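Local coordinates for protein putative RnfG subunit of electron transport complex (Thermotoga maritima, PDB 3DCZ) that probably serves as the FMN-binding G subunit of a membrane complex that couples electron transfer to the movement of ions across the membrane, at residues 21-26 with 117-122; 27-32 with 45-50; 52-57 with 72-77; 82-87 with 101-106. One frame throughout, in Å; residues are numbered along the deposited sequence. Where two conformers were deposited one is given.

Overall arrangement
All four contacts belong to one five-stranded antiparallel sheet and the two N-terminal helices laid on one of its faces. Interaction 4 is buried within the sheet, joining its third and fourth strands through backbone bonds and side chains on both faces. Interaction 2, also buried, joins the two helices by apolar packing with one salt bridge at its outer side. Interaction 1, partly buried, ties helix 22-31 to the edge strand 110-120, with a water bridging helix amide and tyrosine hydroxyl. Interaction 3, at the surface, joins the C-terminal end of helix 44-54 to strand 67-77 by a tyrosine-to-carbonyl hydrogen bond, a water and proline packing. Interactions 1 and 2 share helix 22-31; 2 and 3 share helix 44-54.

Interaction 1. Residues 21-26 with 117-122; sequences NAAKLS and RVIDYS
The ammonium nitrogen NZ of K24 is gripped by I56 O, T58 OG1 and Y74 OH, while the root of the same residue rests beside the phenol of Y121. CG stands anti to the backbone N (chi1 -177°) and the rest of the chain is extended, leading NZ away from strand 110-120; a long cationic chain such as lysine can reach those oxygens from this root. At the near end, Y121 OH stands 4.0 Å from K24 CB. Water 1 bridges the two residues: it lies 2.7 Å from Y121 OH and accepts the amide hydrogen of K24 N at 3.2 Å. An amide in the first turn of a helix has no carbonyl four residues back within the helix, and the water supplies an acceptor.

The contact sets helix 22-31 against one face of the antiparallel sheet of the FMN-binding fold, at its edge strand 110-120. A23 suits the interface because its small CB leaves room for I119 of the strand and for Y121 just beyond it; it meets the tyrosine ring obliquely, 4.0 Å from Y121 CE1. I119 uses both branches. Its CG2 lies 3.4 Å above the plane of the Y121 ring, toward the rim, and also touches A23 CB. CD1, anti to CA (chi2 164°), reaches the helix backbone, 3.9 Å from A23 O and near K24 CA.

Farther along, water 2 lies between S26 OG and R117 NE, although both side chains were modelled in two conformers, which leaves this bridge doubtful. In the conformer given, R117 also makes a cation-pi contact with F30, one turn on in the helix.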
# COMPACT_ATOMS: atom_id res chain seq x y z
N ASN A 21 -3.84 -13.90 -14.13
CA ASN A 21 -3.59 -12.75 -13.26
C ASN A 21 -2.82 -13.13 -12.04
O ASN A 21 -3.11 -12.62 -10.92
CB ASN A 21 -4.89 -12.13 -12.76
CG ASN A 21 -5.76 -11.67 -13.88
OD1 ASN A 21 -5.83 -10.48 -14.19
ND2 ASN A 21 -6.42 -12.61 -14.50
N ALA A 22 -1.83 -14.02 -12.23
CA ALA A 22 -1.10 -14.52 -11.10
C ALA A 22 -0.46 -13.38 -10.34
O ALA A 22 -0.60 -13.34 -9.13
CB ALA A 22 -0.06 -15.56 -11.52
N ALA A 23 0.18 -12.43 -11.03
CA ALA A 23 0.92 -11.33 -10.37
C ALA A 23 0.01 -10.49 -9.46
O ALA A 23 0.34 -10.18 -8.31
CB ALA A 23 1.58 -10.42 -11.38
N LYS A 24 -1.14 -10.10 -9.98
CA LYS A 24 -2.06 -9.27 -9.19
C LYS A 24 -2.55 -10.01 -7.94
O LYS A 24 -2.49 -9.48 -6.82
CB LYS A 24 -3.25 -8.82 -10.04
CG LYS A 24 -4.18 -7.90 -9.30
CD LYS A 24 -5.30 -7.35 -10.18
CE LYS A 24 -6.28 -6.56 -9.35
NZ LYS A 24 -7.36 -5.97 -10.23
N LEU A 25 -3.04 -11.23 -8.13
CA LEU A 25 -3.53 -12.03 -7.02
C LEU A 25 -2.41 -12.29 -6.01
O LEU A 25 -2.63 -12.22 -4.79
CB LEU A 25 -4.16 -13.34 -7.52
CG LEU A 25 -4.81 -14.20 -6.45
CD1 LEU A 25 -5.92 -13.45 -5.72
CD2 LEU A 25 -5.38 -15.48 -7.12
N SER A 26 -1.22 -12.56 -6.49
CA SER A 26 -0.06 -12.78 -5.62
C SER A 26 0.21 -11.53 -4.77
O SER A 26 0.47 -11.61 -3.56
CB SER A 26 1.16 -13.12 -6.47
OG SER A 26 2.34 -13.13 -5.68
N ARG A 117 3.21 -3.85 -2.31
CA ARG A 117 3.93 -4.66 -3.30
C ARG A 117 3.90 -3.91 -4.61
O ARG A 117 2.82 -3.63 -5.12
CB ARG A 117 3.26 -6.03 -3.47
CG ARG A 117 3.83 -6.88 -4.61
CD ARG A 117 5.12 -7.56 -4.20
NE ARG A 117 4.89 -8.97 -3.89
CZ ARG A 117 5.60 -9.69 -3.02
NH1 ARG A 117 6.60 -9.15 -2.31
NH2 ARG A 117 5.28 -10.97 -2.83
N VAL A 118 5.07 -3.63 -5.16
CA VAL A 118 5.18 -2.94 -6.43
C VAL A 118 5.28 -4.03 -7.48
O VAL A 118 6.14 -4.92 -7.38
CB VAL A 118 6.46 -2.01 -6.44
CG1 VAL A 118 6.52 -1.25 -7.72
CG2 VAL A 118 6.42 -1.05 -5.25
N ILE A 119 4.39 -3.99 -8.47
CA ILE A 119 4.42 -4.96 -9.58
C ILE A 119 4.97 -4.28 -10.81
O ILE A 119 4.45 -3.28 -11.28
CB ILE A 119 3.03 -5.54 -9.94
CG1 ILE A 119 2.31 -6.15 -8.74
CG2 ILE A 119 3.19 -6.64 -10.97
CD1 ILE A 119 0.84 -6.35 -8.99
N ASP A 120 6.08 -4.79 -11.33
CA ASP A 120 6.65 -4.24 -12.53
C ASP A 120 6.38 -5.21 -13.65
O ASP A 120 6.99 -6.27 -13.73
CB ASP A 120 8.15 -4.05 -12.35
CG ASP A 120 8.83 -3.54 -13.59
OD1 ASP A 120 8.17 -3.45 -14.66
OD2 ASP A 120 10.03 -3.22 -13.50
N TYR A 121 5.43 -4.84 -14.50
CA TYR A 121 4.99 -5.71 -15.58
C TYR A 121 5.95 -5.64 -16.79
O TYR A 121 5.93 -6.53 -17.65
CB TYR A 121 3.57 -5.35 -16.00
CG TYR A 121 2.50 -5.86 -15.05
CD1 TYR A 121 2.14 -7.19 -15.08
CD2 TYR A 121 1.87 -5.02 -14.16
CE1 TYR A 121 1.15 -7.69 -14.24
CE2 TYR A 121 0.87 -5.50 -13.29
CZ TYR A 121 0.52 -6.85 -13.35
OH TYR A 121 -0.47 -7.39 -12.53
N SER A 122 6.76 -4.58 -16.83
CA SER A 122 7.80 -4.40 -17.87
C SER A 122 8.97 -5.36 -17.65
O SER A 122 9.56 -5.85 -18.61
CB SER A 122 8.31 -2.95 -17.86
O HOH W 1 -1.69 -9.78 -13.07
O HOH W 2 3.77 -10.93 -5.20

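Interaction 2. Residues 27-32 with 45-50; sequences AIKFVL and KEIEEI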
# COMPACT_ATOMS: atom_id res chain seq x y z
N ALA A 27 0.16 -10.35 -5.40
CA ALA A 27 0.36 -9.08 -4.70
C ALA A 27 -0.69 -8.82 -3.64
O ALA A 27 -0.38 -8.34 -2.55
CB ALA A 27 0.43 -7.88 -5.70
N ILE A 28 -1.96 -9.10 -3.97
CA ILE A 28 -3.03 -8.86 -3.02
C ILE A 28 -2.85 -9.79 -1.81
O ILE A 28 -3.01 -9.37 -0.66
CB ILE A 28 -4.38 -9.06 -3.68
CG1 ILE A 28 -4.56 -7.98 -4.74
CG2 ILE A 28 -5.55 -9.05 -2.63
CD1 ILE A 28 -5.84 -8.16 -5.63
N LYS A 29 -2.51 -11.04 -2.08
CA LYS A 29 -2.23 -12.00 -0.99
C LYS A 29 -1.06 -11.49 -0.13
O LYS A 29 -1.14 -11.50 1.11
CB LYS A 29 -1.88 -13.38 -1.56
CG LYS A 29 -3.05 -14.13 -2.14
CD LYS A 29 -2.61 -15.43 -2.82
CE LYS A 29 -3.78 -16.23 -3.29
NZ LYS A 29 -3.28 -17.53 -3.78
N PHE A 30 0.00 -11.02 -0.78
CA PHE A 30 1.17 -10.56 -0.03
C PHE A 30 0.84 -9.42 0.93
O PHE A 30 1.23 -9.45 2.11
CB PHE A 30 2.28 -10.09 -0.96
CG PHE A 30 3.46 -9.56 -0.21
CD1 PHE A 30 4.41 -10.41 0.31
CD2 PHE A 30 3.60 -8.19 0.01
CE1 PHE A 30 5.45 -9.93 1.01
CE2 PHE A 30 4.62 -7.70 0.77
CZ PHE A 30 5.59 -8.58 1.25
N VAL A 31 0.06 -8.44 0.44
CA VAL A 31 -0.21 -7.25 1.26
C VAL A 31 -1.19 -7.52 2.39
O VAL A 31 -1.39 -6.68 3.30
CB VAL A 31 -0.63 -6.02 0.40
CG1 VAL A 31 0.55 -5.63 -0.58
CG2 VAL A 31 -1.90 -6.28 -0.34
N LEU A 32 -1.82 -8.70 2.33
CA LEU A 32 -2.70 -9.19 3.38
C LEU A 32 -2.00 -10.12 4.36
O LEU A 32 -2.65 -10.70 5.22
CB LEU A 32 -3.97 -9.79 2.79
CG LEU A 32 -5.01 -8.79 2.26
CD1 LEU A 32 -6.01 -9.52 1.35
CD2 LEU A 32 -5.73 -8.08 3.40
N LYS A 45 -7.39 -18.78 0.62
CA LYS A 45 -8.50 -19.11 -0.28
C LYS A 45 -9.64 -18.08 -0.21
O LYS A 45 -10.27 -17.80 -1.23
CB LYS A 45 -9.04 -20.52 -0.01
CG LYS A 45 -8.03 -21.61 -0.27
N GLU A 46 -9.90 -17.55 0.99
CA GLU A 46 -10.88 -16.49 1.16
C GLU A 46 -10.44 -15.26 0.36
O GLU A 46 -11.25 -14.60 -0.28
CB GLU A 46 -11.09 -16.13 2.63
CG GLU A 46 -12.16 -15.04 2.88
CD GLU A 46 -12.37 -14.69 4.36
OE1 GLU A 46 -12.17 -15.58 5.22
OE2 GLU A 46 -12.75 -13.53 4.67
N ILE A 47 -9.16 -14.94 0.39
CA ILE A 47 -8.69 -13.80 -0.41
C ILE A 47 -9.01 -14.02 -1.89
O ILE A 47 -9.56 -13.12 -2.54
CB ILE A 47 -7.18 -13.54 -0.23
CG1 ILE A 47 -6.85 -13.13 1.22
CG2 ILE A 47 -6.71 -12.52 -1.25
CD1 ILE A 47 -5.34 -13.10 1.52
N GLU A 48 -8.69 -15.20 -2.42
CA GLU A 48 -8.98 -15.56 -3.81
C GLU A 48 -10.46 -15.39 -4.13
O GLU A 48 -10.81 -14.79 -5.15
CB GLU A 48 -8.58 -17.01 -4.10
CG GLU A 48 -7.09 -17.30 -4.10
CD GLU A 48 -6.75 -18.78 -3.85
OE1 GLU A 48 -7.67 -19.64 -3.86
OE2 GLU A 48 -5.56 -19.08 -3.64
N GLU A 49 -11.32 -15.89 -3.24
CA GLU A 49 -12.76 -15.83 -3.47
C GLU A 49 -13.26 -14.39 -3.50
O GLU A 49 -14.05 -14.02 -4.38
CB GLU A 49 -13.50 -16.65 -2.42
CG GLU A 49 -13.30 -18.16 -2.62
CD GLU A 49 -13.80 -19.01 -1.47
OE1 GLU A 49 -14.32 -18.45 -0.48
OE2 GLU A 49 -13.68 -20.25 -1.56
N ILE A 50 -12.78 -13.58 -2.56
CA ILE A 50 -13.19 -12.17 -2.50
C ILE A 50 -12.72 -11.41 -3.73
O ILE A 50 -13.45 -10.61 -4.33
CB ILE A 50 -12.71 -11.51 -1.18
CG1 ILE A 50 -13.52 -12.04 0.02
CG2 ILE A 50 -12.80 -9.98 -1.26
CD1 ILE A 50 -12.89 -11.63 1.34
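K29 reaches across from helix 22-31 to I47 and E48 with a chain that is straight beyond CG. From CB, the first torsion sets CG beside the backbone N (chi1 -72°), where it lies 4.1 Å from I47 CG2. CD carries the chain on to CE, which comes up against the glutamate's own methylene, 3.6 Å from E48 CG. NZ ends in a salt bridge 2.8 Å from E48 OE2, using that oxygen's anti lone pair. NZ has a second carboxylate partner in E44, so two acids share its charge. An alanine in place of E48 would probably leave that ammonium with E44 as its one remaining carboxylate of the pair and let the lysine tip turn more freely.

Inward of this bridge the helices meet through I47, whose branched apolar side chain offers a methyl to each partner. Its CG2 touches I28 CG2 at 3.9 Å, and its CD1 packs 3.6 Å from L32 CD1; in both pairs the side chains lie alongside, pointing opposite ways. I28 and L32 also reach F76 of the sheet. The axes of segments 27-31 and 45-50 approach to 10.2 Å at 130°, nearer antiparallel than parallel, in a helix pair layered on one face of an antiparallel sheet.

Interaction 3. Residues 52-57 with 72-77; sequences KKTGIE and PLYEFV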
# COMPACT_ATOMS: atom_id res chain seq x y z
N LYS A 52 -12.04 -12.64 -6.74
CA LYS A 52 -12.81 -13.11 -7.89
C LYS A 52 -14.25 -12.57 -7.88
O LYS A 52 -14.76 -12.11 -8.90
CB LYS A 52 -12.77 -14.64 -7.98
CG LYS A 52 -11.46 -15.14 -8.65
CD LYS A 52 -11.14 -16.58 -8.32
CE LYS A 52 -9.93 -17.10 -9.11
NZ LYS A 52 -10.33 -17.67 -10.43
N LYS A 53 -14.89 -12.60 -6.73
CA LYS A 53 -16.26 -12.08 -6.58
C LYS A 53 -16.34 -10.55 -6.80
O LYS A 53 -17.29 -10.04 -7.37
CB LYS A 53 -16.80 -12.44 -5.20
CG LYS A 53 -18.22 -11.97 -4.91
CD LYS A 53 -18.63 -12.34 -3.47
CE LYS A 53 -20.07 -11.94 -3.16
NZ LYS A 53 -20.47 -12.30 -1.76
N THR A 54 -15.35 -9.82 -6.32
CA THR A 54 -15.33 -8.37 -6.46
C THR A 54 -15.00 -8.00 -7.91
O THR A 54 -15.54 -7.04 -8.45
CB THR A 54 -14.29 -7.74 -5.52
OG1 THR A 54 -14.53 -8.14 -4.17
CG2 THR A 54 -14.33 -6.22 -5.59
N GLY A 55 -14.08 -8.75 -8.51
CA GLY A 55 -13.68 -8.59 -9.88
C GLY A 55 -12.18 -8.44 -9.95
O GLY A 55 -11.60 -7.64 -9.22
N ILE A 56 -11.53 -9.23 -10.81
CA ILE A 56 -10.08 -9.24 -10.92
C ILE A 56 -9.57 -8.17 -11.89
O ILE A 56 -8.38 -7.91 -11.96
CB ILE A 56 -9.56 -10.65 -11.36
CG1 ILE A 56 -8.05 -10.83 -11.13
CG2 ILE A 56 -9.87 -10.87 -12.84
CD1 ILE A 56 -7.43 -10.48 -9.81
N GLU A 57 -10.48 -7.54 -12.64
CA GLU A 57 -10.09 -6.45 -13.51
C GLU A 57 -9.44 -5.32 -12.73
O GLU A 57 -9.59 -5.24 -11.51
CB GLU A 57 -11.32 -5.89 -14.24
CG GLU A 57 -12.18 -4.92 -13.44
CD GLU A 57 -13.21 -5.53 -12.51
OE1 GLU A 57 -13.34 -6.75 -12.45
OE2 GLU A 57 -13.91 -4.72 -11.87
N PRO A 72 -10.81 -2.48 -8.60
CA PRO A 72 -11.73 -2.26 -7.51
C PRO A 72 -11.10 -2.05 -6.16
O PRO A 72 -9.97 -2.45 -5.91
CB PRO A 72 -12.51 -3.60 -7.45
CG PRO A 72 -12.35 -4.21 -8.73
CD PRO A 72 -11.02 -3.79 -9.26
N LEU A 73 -11.87 -1.42 -5.27
CA LEU A 73 -11.52 -1.35 -3.87
C LEU A 73 -11.87 -2.73 -3.30
O LEU A 73 -13.05 -3.08 -3.21
CB LEU A 73 -12.36 -0.26 -3.19
CG LEU A 73 -12.13 -0.13 -1.70
CD1 LEU A 73 -10.67 0.16 -1.38
CD2 LEU A 73 -13.04 0.94 -1.13
N TYR A 74 -10.88 -3.53 -2.94
CA TYR A 74 -11.13 -4.83 -2.33
C TYR A 74 -11.21 -4.67 -0.82
O TYR A 74 -10.33 -4.05 -0.21
CB TYR A 74 -9.99 -5.80 -2.65
CG TYR A 74 -9.83 -6.04 -4.12
CD1 TYR A 74 -10.69 -6.88 -4.82
CD2 TYR A 74 -8.81 -5.43 -4.82
CE1 TYR A 74 -10.52 -7.12 -6.19
CE2 TYR A 74 -8.63 -5.64 -6.19
CZ TYR A 74 -9.48 -6.49 -6.87
OH TYR A 74 -9.36 -6.73 -8.26
N GLU A 75 -12.26 -5.23 -0.22
CA GLU A 75 -12.52 -5.14 1.20
C GLU A 75 -12.39 -6.48 1.88
O GLU A 75 -12.83 -7.50 1.33
CB GLU A 75 -13.93 -4.70 1.43
CG GLU A 75 -14.27 -3.34 0.85
CD GLU A 75 -15.67 -2.91 1.23
OE1 GLU A 75 -15.82 -2.37 2.34
OE2 GLU A 75 -16.61 -3.14 0.46
N PHE A 76 -11.81 -6.46 3.07
CA PHE A 76 -11.59 -7.69 3.84
C PHE A 76 -11.83 -7.38 5.31
O PHE A 76 -11.86 -6.21 5.72
CB PHE A 76 -10.17 -8.24 3.66
CG PHE A 76 -9.77 -8.42 2.23
CD1 PHE A 76 -9.21 -7.36 1.53
CD2 PHE A 76 -9.96 -9.62 1.58
CE1 PHE A 76 -8.84 -7.51 0.19
CE2 PHE A 76 -9.60 -9.78 0.24
CZ PHE A 76 -9.04 -8.71 -0.45
N VAL A 77 -12.02 -8.45 6.07
CA VAL A 77 -12.02 -8.42 7.54
C VAL A 77 -10.91 -9.35 8.00
O VAL A 77 -10.88 -10.54 7.64
CB VAL A 77 -13.37 -8.84 8.14
CG1 VAL A 77 -13.31 -8.76 9.69
CG2 VAL A 77 -14.50 -7.96 7.60
O HOH W 3 -14.43 -6.62 -1.82
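One direct hydrogen bond crosses this contact: Y74 OH donates to G55 O over 2.6 Å. The hydroxyl oxygen lies in the carbonyl plane of G55, with a C=O...O angle of 149°; separately, G55 O sits at the edge of the Y74 ring, near its plane. Y74 OH is also an acceptor for K24 NZ, so the hydroxyl is used in both directions. A phenylalanine in place of Y74 would probably leave G55 O without this donor and K24 without one of its oxygens.

A second polar link runs through water 3, which donates to T54 OG1 at 2.8 Å and accepts from E75 N. T54 OG1, set beside its own backbone N (chi1 -55°), bonds mainly to I50 O in the preceding helical turn.

These bonds join the C-terminal end of helix 44-54 to strand 67-77, the second strand of the antiparallel sheet. G55 leaves the helix with phi 127°, where a CB would be jammed against the preceding carbonyl oxygen, hence glycine.

The remaining contacts are van der Waals. T54 CB comes obliquely to within 3.8 Å of Y74 CD1, and T54 CG2 packs 3.7 Å from P72 CB. P72, which follows a cis peptide, places its CG 3.5 Å from E57 OE2.

Interaction 4. Residues 82-87 with 101-106; sequences RNAYVL and VACFIK. With ACT (acetate ion), chain D.
A84 and I105 fit together on one face of an antiparallel beta hairpin, formed by strands 83-90 and 98-107 at the middle of the five-stranded sheet. On this face, which meets L32, small and large residues alternate across the strands. A84 offers only CB, and the bulky I105 packs across from it, with CG1 4.0 Å from A84 CB. V86 splays its two methyls: CG1 meets V101 CG1 at 3.8 Å, while CG2 lies beside C103 CB. C103 sets SG anti to the backbone N, 4.1 Å from A84 CB, where the small methyl leaves room for it. At the hairpin's open end the guanidinium of R82, salt-bridged to D80, lies across I105, whose CD1 is over one of its faces.

On the other face, in the conformer given, L87 CG sits between the backbone N and the carbonyl carbon (chi1 65°), and its branch CD2 comes obliquely to 3.7 Å from F104 CD1. The neighbouring A102 adds little bulk, and L195 and M198 of helix 188-206 lie against it.

Five backbone bonds hold the strands in register; the straightest, K106 N to N83 O, has an N-H...O angle of 174°. Y85 and N83 also hold an acetate ion, probably from the crystallisation liquor, against the methylenes of K106. Its atom O takes N83 ND2 at 3.0 Å and lies in the plane of the Y85 ring, at the edge, 2.6 Å from Y85 OH.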
# COMPACT_ATOMS: atom_id res chain seq x y z
N ARG A 82 -10.56 -6.59 12.13
CA ARG A 82 -10.29 -5.25 11.60
C ARG A 82 -10.65 -5.19 10.12
O ARG A 82 -10.47 -6.15 9.40
CB ARG A 82 -8.81 -4.88 11.79
CG ARG A 82 -8.33 -4.89 13.23
CD ARG A 82 -6.84 -4.56 13.31
NE ARG A 82 -6.02 -5.70 12.84
CZ ARG A 82 -4.78 -5.61 12.34
NH1 ARG A 82 -4.15 -4.44 12.23
NH2 ARG A 82 -4.17 -6.71 11.93
N ASN A 83 -11.12 -4.03 9.68
CA ASN A 83 -11.41 -3.83 8.26
C ASN A 83 -10.16 -3.45 7.51
O ASN A 83 -9.48 -2.49 7.86
CB ASN A 83 -12.48 -2.75 8.07
CG ASN A 83 -13.87 -3.24 8.42
OD1 ASN A 83 -14.06 -4.37 8.88
ND2 ASN A 83 -14.84 -2.41 8.17
N ALA A 84 -9.91 -4.19 6.45
CA ALA A 84 -8.73 -4.01 5.61
C ALA A 84 -9.21 -3.65 4.20
O ALA A 84 -10.26 -4.09 3.78
CB ALA A 84 -7.90 -5.26 5.62
N TYR A 85 -8.41 -2.84 3.50
CA TYR A 85 -8.73 -2.36 2.16
C TYR A 85 -7.50 -2.57 1.32
O TYR A 85 -6.39 -2.21 1.76
CB TYR A 85 -9.09 -0.87 2.23
CG TYR A 85 -10.34 -0.68 3.03
CD1 TYR A 85 -11.59 -0.81 2.39
CD2 TYR A 85 -10.31 -0.51 4.39
CE1 TYR A 85 -12.76 -0.74 3.12
CE2 TYR A 85 -11.49 -0.41 5.11
CZ TYR A 85 -12.71 -0.53 4.47
OH TYR A 85 -13.88 -0.48 5.17
N VAL A 86 -7.66 -3.15 0.14
CA VAL A 86 -6.56 -3.27 -0.81
C VAL A 86 -6.94 -2.49 -2.05
O VAL A 86 -8.02 -2.62 -2.59
CB VAL A 86 -6.22 -4.76 -1.14
CG1 VAL A 86 -5.17 -4.82 -2.23
CG2 VAL A 86 -5.79 -5.50 0.15
N LEU A 87 -6.01 -1.65 -2.46
CA LEU A 87 -6.17 -0.99 -3.76
C LEU A 87 -4.84 -0.85 -4.45
O LEU A 87 -3.82 -1.34 -3.97
CB LEU A 87 -6.93 0.34 -3.60
CG LEU A 87 -6.30 1.48 -2.81
CD1 LEU A 87 -7.23 2.68 -2.77
CD2 LEU A 87 -5.98 1.04 -1.36
N VAL A 101 0.49 -2.01 -5.34
CA VAL A 101 -0.65 -2.61 -4.61
C VAL A 101 -0.37 -2.35 -3.13
O VAL A 101 0.78 -2.44 -2.69
CB VAL A 101 -0.76 -4.15 -4.88
CG1 VAL A 101 -1.90 -4.75 -4.07
CG2 VAL A 101 -0.93 -4.38 -6.42
N ALA A 102 -1.37 -1.97 -2.38
CA ALA A 102 -1.19 -1.67 -0.96
C ALA A 102 -2.41 -2.05 -0.16
O ALA A 102 -3.51 -2.02 -0.68
CB ALA A 102 -0.84 -0.21 -0.74
N CYS A 103 -2.18 -2.39 1.10
CA CYS A 103 -3.23 -2.75 2.04
C CYS A 103 -3.18 -1.74 3.20
O CYS A 103 -2.15 -1.51 3.82
CB CYS A 103 -3.00 -4.16 2.63
SG CYS A 103 -4.16 -4.53 3.98
N PHE A 104 -4.34 -1.13 3.46
CA PHE A 104 -4.55 -0.21 4.55
C PHE A 104 -5.55 -0.86 5.50
O PHE A 104 -6.52 -1.46 5.07
CB PHE A 104 -5.12 1.12 4.07
CG PHE A 104 -4.19 1.89 3.19
CD1 PHE A 104 -4.10 1.64 1.82
CD2 PHE A 104 -3.41 2.91 3.72
CE1 PHE A 104 -3.19 2.34 1.01
CE2 PHE A 104 -2.54 3.65 2.89
CZ PHE A 104 -2.43 3.34 1.52
N ILE A 105 -5.32 -0.69 6.78
CA ILE A 105 -6.22 -1.22 7.79
C ILE A 105 -6.80 -0.07 8.59
O ILE A 105 -6.10 0.80 9.09
CB ILE A 105 -5.50 -2.23 8.69
CG1 ILE A 105 -5.07 -3.42 7.82
CG2 ILE A 105 -6.40 -2.68 9.86
CD1 ILE A 105 -4.09 -4.37 8.47
N LYS A 106 -8.12 -0.12 8.76
CA LYS A 106 -8.84 0.93 9.43
C LYS A 106 -8.54 0.89 10.91
O LYS A 106 -8.63 -0.16 11.57
CB LYS A 106 -10.36 0.80 9.21
CG LYS A 106 -11.16 1.92 9.84
CD LYS A 106 -11.08 3.21 9.03
CE LYS A 106 -11.61 4.40 9.85
NZ LYS A 106 -10.81 5.64 9.70
C ACT D . -14.30 1.47 7.99
O ACT D . -13.80 0.38 7.66
OXT ACT D . -14.75 1.51 9.16
CH3 ACT D . -14.34 2.65 7.07
O HOH W 4 -11.15 -1.96 11.64